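Tubulin-specific chaperone, putative (Trypanosoma brucei, PDB 4B6M) probably binds alpha-tubulin and microtubule plus ends as a tubulin-binding cofactor B, of which this chain is the CAP-Gly domain. Local coordinates at residues 8-13 with 74-79; 35-40 with 68-73. All coordinates share one frame; numbering follows the deposited sequence. Where two conformers were deposited one is given.

Contact 1 of 2, residues 8-13 with 74-79; sequences VGDRCL and VEVGDF. With FMT (formic acid), chain E.
D10 meets V76 just ahead of the paired strands: the two side chains cross at about a right angle, D10 OD2 lying 3.5 Å from V76 CG1. D10 OD2 accepts from H7 N, and the valine methyls rest against that bonded carboxylate. The chain of R11, bent at chi2 and chi3, folds back to grip the carbonyl of F79 side-on, with R11 NE 2.8 Å and R11 NH2 2.9 Å from F79 O. That oxygen lies in the guanidinium plane; NE approaches from above the carbonyl plane, NH2 within it. Arginine suits the place because it can spend two N-H groups on one oxygen while NH2 also forms a salt bridge with D43 and NH1 bonds to S22. R11 O takes G77 N, and a water links R11 N to G77 O. C12 sits opposite V76 in an antiparallel non-hydrogen-bonded pair, where its small side chain turns to the buried side, C12 CB lying 3.7 Å from V74 CG1. V76 N, on the outer edge of strand 74-76, donates a nearly straight bond (174°) to O1 of a formic acid, probably from the crystallisation liquor. L13 and E75 form the following hydrogen-bonded pair, L13 N to E75 O at 3.0 Å and E75 N to L13 O at 2.9 Å. L13 CG, anti to its carbonyl carbon (chi1 -74°), lies over the centre of one face of the F79 ring, 3.8 Å from the centroid, a CH-pi contact, and L13 CD1 touches F79 CE1 at 3.5 Å; L20 packs against both residues. The contact is an antiparallel pairing of the first and last strands in sequence of an SH3-like CAP-Gly domain.

Contact 2 of 2, residues 35-40 with 68-73; sequences GYWVGV and FLRPDQ. With FMT (formic acid), chain F.
The antiparallel pairing of strands 36-42 and 66-69, followed by a 3-10 turn, forms one edge of the CAP-Gly sheet, and W37 and R70 meet across it. The R70 guanidinium lies flat on the indole, centres 4.0 Å apart and planes 13° from parallel. R70 NH1 sits above the ring plane toward the rim, near W37 NE1 and CE2, while R70 CD stands over the six-membered ring, 4.0 Å from its centroid. The chain bends at chi2 (-63°), where CD is turned over the indole. An off-centre cation-pi contact from CZ and a CH-pi contact from CD thus act on one face. R70 NH1 also donates to Y36 O at 3.1 Å from above the carbonyl plane, and R70 NH2 bonds to P34 O, so two carbonyls fix the guanidinium's rotation; W37 NE1 is satisfied by K33 O. At G35 a CB would run into R70 NH1 and, at phi 93°, into the carbonyl O of the residue before, so glycine suits the place. The backbone joins V38 to L69 in a hydrogen-bonded pair, V38 N to L69 O at 2.7 Å and L69 N to V38 O at 2.8 Å. G39 faces F68 in the next, non-hydrogen-bonded pair, F68 CD1 4.2 Å from G39 CA; F59 meets the F68 ring edge-to-face. On the sheet face of V38 and L69, V38 CG2 packs on P71 CG at 4.0 Å, a rigid ring well suited to starting the turn. That turn closes with Q73 N bonded to R70 O. A formic acid, probably from the crystallisation liquor, lies near the indole edge. A 3-10 turn leading from the fourth strand of the sheet to the last, here 66-69 to 74-76, is characteristic of the SH3-like barrel.

Overall arrangement
Contacts 1 and 2 lie at the two ends of one five-stranded antiparallel sheet, with centres 12 Å apart, and the 3-10 turn at 71-73 carries the chain from strand 66-69 into strand 74-76. Contact 2 is nested within the loop that contact 1 closes. Although they are the outermost strands in the order of the sheet, these two come together through side chains: V74 CG2 lies 3.7 Å from L69 CD2, joining the two, and 4.1 Å from V38 CB of the neighbouring strand 36-42. C12 SG adds a third link, 4.1 Å from V40 CG1. The sheet thus curls around a small apolar core, as in an SH3-like barrel, with a formic acid bound at each contact.

Contact 1 of 2, residues 8-13 with 74-79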
loop_
_atom_site.group_PDB
_atom_site.type_symbol
_atom_site.label_atom_id
_atom_site.label_comp_id
_atom_site.label_asym_id
_atom_site.label_seq_id
_atom_site.Cartn_x
_atom_site.Cartn_y
_atom_site.Cartn_z
ATOM N N VAL A 8 -0.146 10.149 -1.329
ATOM C CA VAL A 8 1.146 9.500 -1.580
ATOM C C VAL A 8 2.160 10.093 -0.621
ATOM O O VAL A 8 2.184 11.321 -0.407
ATOM C CB VAL A 8 1.683 9.602 -3.041
ATOM C CG1 VAL A 8 0.878 8.727 -3.993
ATOM C CG2 VAL A 8 1.778 11.039 -3.542
ATOM N N GLY A 9 2.967 9.224 -0.030
ATOM C CA GLY A 9 4.003 9.628 0.905
ATOM C C GLY A 9 3.540 9.463 2.341
ATOM O O GLY A 9 4.357 9.462 3.254
ATOM N N ASP A 10 2.246 9.286 2.553
ATOM C CA ASP A 10 1.747 9.068 3.923
ATOM C C ASP A 10 2.298 7.783 4.533
ATOM O O ASP A 10 2.457 6.783 3.826
ATOM C CB ASP A 10 0.218 8.971 3.957
ATOM C CG ASP A 10 -0.450 10.311 3.902
ATOM O OD1 ASP A 10 0.251 11.340 4.045
ATOM O OD2 ASP A 10 -1.681 10.325 3.712
ATOM N N ARG A 11 2.576 7.794 5.837
ATOM C CA ARG A 11 2.858 6.556 6.555
ATOM C C ARG A 11 1.570 5.958 7.085
ATOM O O ARG A 11 0.616 6.694 7.411
ATOM C CB ARG A 11 3.872 6.790 7.693
ATOM C CG ARG A 11 5.253 7.183 7.147
ATOM C CD ARG A 11 5.980 5.960 6.578
ATOM N NE ARG A 11 6.310 5.018 7.640
ATOM C CZ ARG A 11 6.891 3.839 7.459
ATOM N NH1 ARG A 11 7.183 3.424 6.224
ATOM N NH2 ARG A 11 7.150 3.054 8.508
ATOM N N CYS A 12 1.531 4.638 7.195
ATOM C CA CYS A 12 0.290 3.947 7.535
ATOM C C CYS A 12 0.464 2.612 8.233
ATOM O O CYS A 12 1.522 1.973 8.130
ATOM C CB CYS A 12 -0.581 3.810 6.269
ATOM S SG CYS A 12 0.183 2.811 4.943
ATOM N N LEU A 13 -0.583 2.203 8.944
ATOM C CA LEU A 13 -0.741 0.844 9.408
ATOM C C LEU A 13 -1.951 0.313 8.688
ATOM O O LEU A 13 -3.002 0.973 8.665
ATOM C CB LEU A 13 -1.023 0.778 10.916
ATOM C CG LEU A 13 0.111 1.041 11.905
ATOM C CD1 LEU A 13 -0.454 1.009 13.332
ATOM C CD2 LEU A 13 1.247 0.047 11.767
ATOM N N VAL A 74 -6.609 1.227 5.405
ATOM C CA VAL A 74 -5.401 2.042 5.586
ATOM C C VAL A 74 -5.617 3.105 6.656
ATOM O O VAL A 74 -6.445 4.023 6.496
ATOM C CB VAL A 74 -4.990 2.690 4.248
ATOM C CG1 VAL A 74 -3.713 3.506 4.382
ATOM C CG2 VAL A 74 -4.834 1.603 3.201
ATOM N N GLU A 75 -4.850 2.987 7.741
ATOM C CA GLU A 75 -4.820 4.033 8.759
ATOM C C GLU A 75 -3.590 4.917 8.573
ATOM O O GLU A 75 -2.468 4.470 8.816
ATOM C CB GLU A 75 -4.827 3.425 10.166
ATOM C CG GLU A 75 -4.683 4.476 11.274
ATOM C CD GLU A 75 -4.539 3.870 12.663
ATOM O OE1 GLU A 75 -4.895 2.704 12.875
ATOM O OE2 GLU A 75 -4.054 4.584 13.565
ATOM N N VAL A 76 -3.801 6.144 8.121
ATOM C CA VAL A 76 -2.715 7.135 8.003
ATOM C C VAL A 76 -2.372 7.659 9.403
ATOM O O VAL A 76 -3.260 7.950 10.215
ATOM C CB VAL A 76 -3.068 8.280 7.028
ATOM C CG1 VAL A 76 -2.042 9.398 7.084
ATOM C CG2 VAL A 76 -3.176 7.736 5.604
ATOM N N GLY A 77 -1.080 7.744 9.692
ATOM C CA GLY A 77 -0.656 8.282 10.978
ATOM C C GLY A 77 0.828 8.554 10.999
ATOM O O GLY A 77 1.523 8.387 9.999
ATOM N N ASP A 78 1.311 8.986 12.152
ATOM C CA ASP A 78 2.742 9.231 12.316
ATOM C C ASP A 78 3.388 7.921 12.752
ATOM O O ASP A 78 3.418 7.581 13.938
ATOM C CB ASP A 78 2.972 10.363 13.331
ATOM C CG ASP A 78 4.404 10.869 13.327
ATOM O OD1 ASP A 78 5.223 10.403 12.489
ATOM O OD2 ASP A 78 4.718 11.756 14.159
ATOM N N PHE A 79 3.834 7.140 11.758
ATOM C CA PHE A 79 4.338 5.790 12.001
ATOM C C PHE A 79 5.712 5.657 11.371
ATOM O O PHE A 79 5.879 4.940 10.363
ATOM C CB PHE A 79 3.412 4.697 11.437
ATOM C CG PHE A 79 2.010 4.733 11.978
ATOM C CD1 PHE A 79 1.738 4.356 13.286
ATOM C CD2 PHE A 79 0.945 5.120 11.153
ATOM C CE1 PHE A 79 0.432 4.362 13.766
ATOM C CE2 PHE A 79 -0.355 5.148 11.635
ATOM C CZ PHE A 79 -0.609 4.773 12.947
HETATM C C FMT E . -6.581 7.764 8.477
HETATM O O1 FMT E . -6.436 7.017 7.484
HETATM O O2 FMT E . -6.450 7.433 9.681
HETATM O O HOH W 1 1.957 9.911 7.672
#

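Contact 2 of 2, residues 35-40 with 68-73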
loop_
_atom_site.group_PDB
_atom_site.type_symbol
_atom_site.label_atom_id
_atom_site.label_comp_id
_atom_site.label_asym_id
_atom_site.label_seq_id
_atom_site.Cartn_x
_atom_site.Cartn_y
_atom_site.Cartn_z
ATOM N N GLY A 35 -13.862 1.332 -8.078
ATOM C CA GLY A 35 -13.596 2.152 -6.889
ATOM C C GLY A 35 -12.134 2.535 -6.686
ATOM O O GLY A 35 -11.276 2.190 -7.505
ATOM N N TYR A 36 -11.852 3.259 -5.603
ATOM C CA TYR A 36 -10.491 3.731 -5.278
ATOM C C TYR A 36 -9.639 2.693 -4.559
ATOM O O TYR A 36 -10.139 1.913 -3.753
ATOM C CB TYR A 36 -10.516 4.995 -4.427
ATOM C CG TYR A 36 -10.710 6.244 -5.240
ATOM C CD1 TYR A 36 -11.978 6.630 -5.664
ATOM C CD2 TYR A 36 -9.618 7.021 -5.610
ATOM C CE1 TYR A 36 -12.155 7.775 -6.429
ATOM C CE2 TYR A 36 -9.782 8.165 -6.376
ATOM C CZ TYR A 36 -11.047 8.534 -6.781
ATOM O OH TYR A 36 -11.192 9.680 -7.535
ATOM N N TRP A 37 -8.356 2.701 -4.904
ATOM C CA TRP A 37 -7.350 1.805 -4.310
ATOM C C TRP A 37 -6.178 2.572 -3.773
ATOM O O TRP A 37 -5.817 3.653 -4.260
ATOM C CB TRP A 37 -6.827 0.832 -5.365
ATOM C CG TRP A 37 -7.869 -0.170 -5.774
ATOM C CD1 TRP A 37 -8.761 -0.081 -6.841
ATOM C CD2 TRP A 37 -8.204 -1.423 -5.098
ATOM N NE1 TRP A 37 -9.602 -1.172 -6.861
ATOM C CE2 TRP A 37 -9.321 -2.011 -5.843
ATOM C CE3 TRP A 37 -7.708 -2.093 -3.979
ATOM C CZ2 TRP A 37 -9.884 -3.225 -5.473
ATOM C CZ3 TRP A 37 -8.298 -3.308 -3.606
ATOM C CH2 TRP A 37 -9.347 -3.865 -4.358
ATOM N N VAL A 38 -5.528 1.984 -2.773
ATOM C CA VAL A 38 -4.319 2.557 -2.206
ATOM C C VAL A 38 -3.164 1.579 -2.420
ATOM O O VAL A 38 -3.227 0.406 -2.009
ATOM C CB VAL A 38 -4.510 2.847 -0.693
ATOM C CG1 VAL A 38 -3.273 3.538 -0.125
ATOM C CG2 VAL A 38 -5.751 3.725 -0.462
ATOM N N GLY A 39 -2.120 2.023 -3.115
ATOM C CA GLY A 39 -0.930 1.190 -3.288
ATOM C C GLY A 39 0.001 1.439 -2.130
ATOM O O GLY A 39 0.368 2.595 -1.922
ATOM N N VAL A 40 0.387 0.393 -1.403
ATOM C CA VAL A 40 1.255 0.552 -0.227
ATOM C C VAL A 40 2.540 -0.232 -0.415
ATOM O O VAL A 40 2.514 -1.373 -0.889
ATOM C CB VAL A 40 0.546 0.084 1.067
ATOM C CG1 VAL A 40 1.510 0.097 2.245
ATOM C CG2 VAL A 40 -0.664 0.949 1.375
ATOM N N PHE A 68 -2.271 -3.561 -2.774
ATOM C CA PHE A 68 -3.317 -2.625 -3.161
ATOM C C PHE A 68 -4.441 -2.875 -2.208
ATOM O O PHE A 68 -4.944 -4.005 -2.122
ATOM C CB PHE A 68 -3.825 -2.871 -4.583
ATOM C CG PHE A 68 -2.827 -2.546 -5.640
ATOM C CD1 PHE A 68 -2.708 -1.252 -6.155
ATOM C CD2 PHE A 68 -1.984 -3.544 -6.118
ATOM C CE1 PHE A 68 -1.763 -0.970 -7.105
ATOM C CE2 PHE A 68 -1.022 -3.268 -7.088
ATOM C CZ PHE A 68 -0.925 -1.973 -7.595
ATOM N N LEU A 69 -4.800 -1.842 -1.471
ATOM C CA LEU A 69 -5.806 -2.000 -0.442
ATOM C C LEU A 69 -6.906 -1.005 -0.655
ATOM O O LEU A 69 -6.696 0.023 -1.262
ATOM C CB LEU A 69 -5.201 -1.673 0.943
ATOM C CG LEU A 69 -4.111 -2.537 1.598
ATOM C CD1 LEU A 69 -2.826 -2.673 0.789
ATOM C CD2 LEU A 69 -3.743 -1.956 2.950
ATOM N N ARG A 70 -8.091 -1.299 -0.138
ATOM C CA ARG A 70 -9.133 -0.272 -0.061
ATOM C C ARG A 70 -8.772 0.747 0.995
ATOM O O ARG A 70 -8.108 0.420 1.975
ATOM C CB ARG A 70 -10.484 -0.900 0.269
ATOM C CG ARG A 70 -10.993 -1.779 -0.841
ATOM C CD ARG A 70 -11.252 -1.003 -2.111
ATOM N NE ARG A 70 -12.183 -1.762 -2.911
ATOM C CZ ARG A 70 -12.574 -1.429 -4.122
ATOM N NH1 ARG A 70 -12.091 -0.344 -4.704
ATOM N NH2 ARG A 70 -13.451 -2.217 -4.747
ATOM N N PRO A 71 -9.212 1.998 0.820
ATOM C CA PRO A 71 -8.927 3.039 1.795
ATOM C C PRO A 71 -9.343 2.683 3.219
ATOM O O PRO A 71 -8.633 3.093 4.168
ATOM C CB PRO A 71 -9.714 4.264 1.255
ATOM C CG PRO A 71 -9.732 4.030 -0.230
ATOM C CD PRO A 71 -9.812 2.528 -0.420
ATOM N N ASP A 72 -10.419 1.895 3.387
ATOM C CA ASP A 72 -10.855 1.572 4.739
ATOM C C ASP A 72 -9.848 0.707 5.488
ATOM O O ASP A 72 -9.872 0.671 6.721
ATOM C CB ASP A 72 -12.249 0.949 4.756
ATOM C CG ASP A 72 -13.348 1.972 4.541
ATOM O OD1 ASP A 72 -13.239 3.120 5.027
ATOM O OD2 ASP A 72 -14.341 1.618 3.890
ATOM N N GLN A 73 -8.941 0.066 4.748
ATOM C CA GLN A 73 -7.907 -0.785 5.331
ATOM C C GLN A 73 -6.667 -0.053 5.737
ATOM O O GLN A 73 -5.759 -0.627 6.356
ATOM C CB GLN A 73 -7.475 -1.816 4.330
ATOM C CG GLN A 73 -8.520 -2.838 4.091
ATOM C CD GLN A 73 -8.034 -3.765 3.065
ATOM O OE1 GLN A 73 -7.826 -3.350 1.932
ATOM N NE2 GLN A 73 -7.783 -5.019 3.450
HETATM C C FMT F . -7.600 -5.814 0.313
HETATM O O1 FMT F . -8.160 -4.731 0.057
HETATM O O2 FMT F . -7.400 -6.268 1.471
#